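Local atomic coordinates of EvdMO1 (Micromonospora carbonacea, PDB entry 5T39), a protein that probably transfers a methyl group from S-adenosylmethionine during everninomicin biosynthesis, through a methyltransferase domain fused to an oxidase domain in the full-length enzyme. Residues E158-L163 against E187-Y192. Sequence-based numbering, arbitrary orientation.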
loop_
_atom_site.group_PDB
_atom_site.type_symbol
_atom_site.label_atom_id
_atom_site.label_comp_id
_atom_site.label_asym_id
_atom_site.label_seq_id
_atom_site.Cartn_x
_atom_site.Cartn_y
_atom_site.Cartn_z
ATOM N N GLU A 158 -8.866 10.585 7.065
ATOM C CA GLU A 158 -7.974 11.693 7.409
ATOM C C GLU A 158 -6.616 11.412 6.793
ATOM O O GLU A 158 -5.669 11.001 7.485
ATOM C CB GLU A 158 -7.896 11.895 8.916
ATOM C CG GLU A 158 -9.197 12.372 9.484
ATOM C CD GLU A 158 -9.735 11.502 10.549
ATOM O OE1 GLU A 158 -9.229 10.365 10.714
ATOM O OE2 GLU A 158 -10.707 11.956 11.195
ATOM N N PRO A 159 -6.481 11.607 5.480
ATOM C CA PRO A 159 -5.225 11.223 4.812
ATOM C C PRO A 159 -3.999 11.935 5.373
ATOM O O PRO A 159 -2.917 11.342 5.421
ATOM C CB PRO A 159 -5.498 11.563 3.340
ATOM C CG PRO A 159 -6.650 12.512 3.361
ATOM C CD PRO A 159 -7.501 12.051 4.513
ATOM N N TRP A 160 -4.129 13.195 5.803
ATOM C CA TRP A 160 -2.997 13.896 6.406
ATOM C C TRP A 160 -2.468 13.159 7.625
ATOM O O TRP A 160 -1.261 13.203 7.895
ATOM C CB TRP A 160 -3.386 15.341 6.763
ATOM C CG TRP A 160 -4.651 15.416 7.553
ATOM C CD1 TRP A 160 -4.786 15.370 8.904
ATOM C CD2 TRP A 160 -5.976 15.495 7.018
ATOM N NE1 TRP A 160 -6.112 15.424 9.247
ATOM C CE2 TRP A 160 -6.865 15.497 8.103
ATOM C CE3 TRP A 160 -6.488 15.579 5.719
ATOM C CZ2 TRP A 160 -8.244 15.579 7.927
ATOM C CZ3 TRP A 160 -7.841 15.656 5.548
ATOM C CH2 TRP A 160 -8.708 15.647 6.647
ATOM N N ALA A 161 -3.345 12.503 8.383
ATOM C CA ALA A 161 -2.923 11.791 9.577
ATOM C C ALA A 161 -2.159 10.528 9.229
ATOM O O ALA A 161 -1.263 10.131 9.977
ATOM C CB ALA A 161 -4.132 11.482 10.445
ATOM N N LEU A 162 -2.507 9.867 8.127
ATOM C CA LEU A 162 -1.732 8.711 7.696
ATOM C C LEU A 162 -0.315 9.135 7.312
ATOM O O LEU A 162 0.662 8.434 7.612
ATOM C CB LEU A 162 -2.447 8.009 6.537
ATOM C CG LEU A 162 -1.789 6.723 6.060
ATOM C CD1 LEU A 162 -1.617 5.738 7.203
ATOM C CD2 LEU A 162 -2.606 6.123 4.922
ATOM N N LEU A 163 -0.179 10.290 6.659
ATOM C CA LEU A 163 1.143 10.789 6.326
ATOM C C LEU A 163 1.940 11.119 7.583
ATOM O O LEU A 163 3.138 10.833 7.654
ATOM C CB LEU A 163 1.025 11.998 5.401
ATOM C CG LEU A 163 0.347 11.714 4.060
ATOM C CD1 LEU A 163 0.168 13.002 3.285
ATOM C CD2 LEU A 163 1.097 10.684 3.221
ATOM N N GLU A 187 -14.917 20.791 1.018
ATOM C CA GLU A 187 -15.013 21.051 2.440
ATOM C C GLU A 187 -13.629 21.345 2.987
ATOM O O GLU A 187 -12.629 21.255 2.276
ATOM C CB GLU A 187 -15.654 19.859 3.142
ATOM C CG GLU A 187 -17.130 19.676 2.841
ATOM C CD GLU A 187 -17.601 18.274 3.156
ATOM O OE1 GLU A 187 -18.348 17.701 2.339
ATOM O OE2 GLU A 187 -17.205 17.732 4.211
ATOM N N THR A 188 -13.570 21.677 4.270
ATOM C CA THR A 188 -12.315 22.014 4.921
ATOM C C THR A 188 -12.247 21.270 6.245
ATOM O O THR A 188 -13.194 21.326 7.036
ATOM C CB THR A 188 -12.198 23.531 5.147
ATOM O OG1 THR A 188 -12.313 24.225 3.899
ATOM C CG2 THR A 188 -10.872 23.894 5.775
ATOM N N LEU A 189 -11.147 20.554 6.474
ATOM C CA LEU A 189 -10.934 19.856 7.732
ATOM C C LEU A 189 -9.450 19.939 8.055
ATOM O O LEU A 189 -8.609 19.670 7.192
ATOM C CB LEU A 189 -11.418 18.403 7.657
ATOM C CG LEU A 189 -11.384 17.614 8.965
ATOM C CD1 LEU A 189 -12.218 18.271 10.051
ATOM C CD2 LEU A 189 -11.850 16.175 8.729
ATOM N N ASP A 190 -9.124 20.340 9.283
ATOM C CA ASP A 190 -7.738 20.641 9.660
ATOM C C ASP A 190 -7.066 21.545 8.629
ATOM O O ASP A 190 -5.884 21.401 8.319
ATOM C CB ASP A 190 -6.892 19.395 9.928
ATOM C CG ASP A 190 -5.524 19.748 10.524
ATOM O OD1 ASP A 190 -5.418 20.832 11.149
ATOM O OD2 ASP A 190 -4.567 18.964 10.343
ATOM N N GLY A 191 -7.829 22.503 8.106
ATOM C CA GLY A 191 -7.302 23.439 7.144
ATOM C C GLY A 191 -7.044 22.892 5.757
ATOM O O GLY A 191 -6.598 23.651 4.891
ATOM N N TYR A 192 -7.311 21.617 5.507
ATOM C CA TYR A 192 -7.114 21.002 4.207
ATOM C C TYR A 192 -8.421 21.006 3.432
ATOM O O TYR A 192 -9.502 20.844 4.010
ATOM C CB TYR A 192 -6.633 19.561 4.375
ATOM C CG TYR A 192 -5.303 19.450 5.082
ATOM C CD1 TYR A 192 -4.135 19.912 4.490
ATOM C CD2 TYR A 192 -5.211 18.878 6.342
ATOM C CE1 TYR A 192 -2.921 19.810 5.138
ATOM C CE2 TYR A 192 -3.997 18.769 6.992
ATOM C CZ TYR A 192 -2.861 19.243 6.376
ATOM O OH TYR A 192 -1.630 19.152 6.983
#
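Leu189, Asp190 and Tyr192 meet a single residue of helix 159-169, Trp160, whose indole takes nearly all the burial on its side of the contact. Leu189 comes first: its CD2 lies in the plane of the indole at the edge of the six-membered ring, 3.7 Å from Trp160 CZ2, while the backbone O of Leu189 sits over one face near the rim. Asp190 approaches from that same face. Its CB stands 4.0 Å above the indole plane, and the carboxylate plane is turned 63° from the ring; the 4.0 Å between Asp190 OD2 and Trp160 NE1 makes this proximity rather than a bond. Past Gly191, Tyr192 lies over the same face, slid so far from the five-membered ring that the two barely overlap, centroids 4.9 Å apart and planes inclined by 25°. Its CE2 comes to 3.5 Å from Trp160 CG. With chi1 at 51°, Trp160 CG is set between the backbone N and carbonyl carbon; this torsion, with CB directed at the turn, brings the indole against Tyr192. Glu158 CA touches the rim of its other face. Tyr192 OH is hydrogen-bonded to Asn227 of helix 218-228, which is likely to hold the far end of the phenol. A serine in place of Trp160 would probably leave the phenol of Tyr192 without its aromatic neighbour and open a gap beside Leu189. Backbone bonds from Leu189 N to Tyr192 O, 3.0 Å, and from Tyr192 N to Leu189 O, 2.9 Å, close a two-residue beta-hairpin; positive phi at Asp190 and Gly191 fits its type I' turn, packed here against a helix of the Rossmann-like methyltransferase fold.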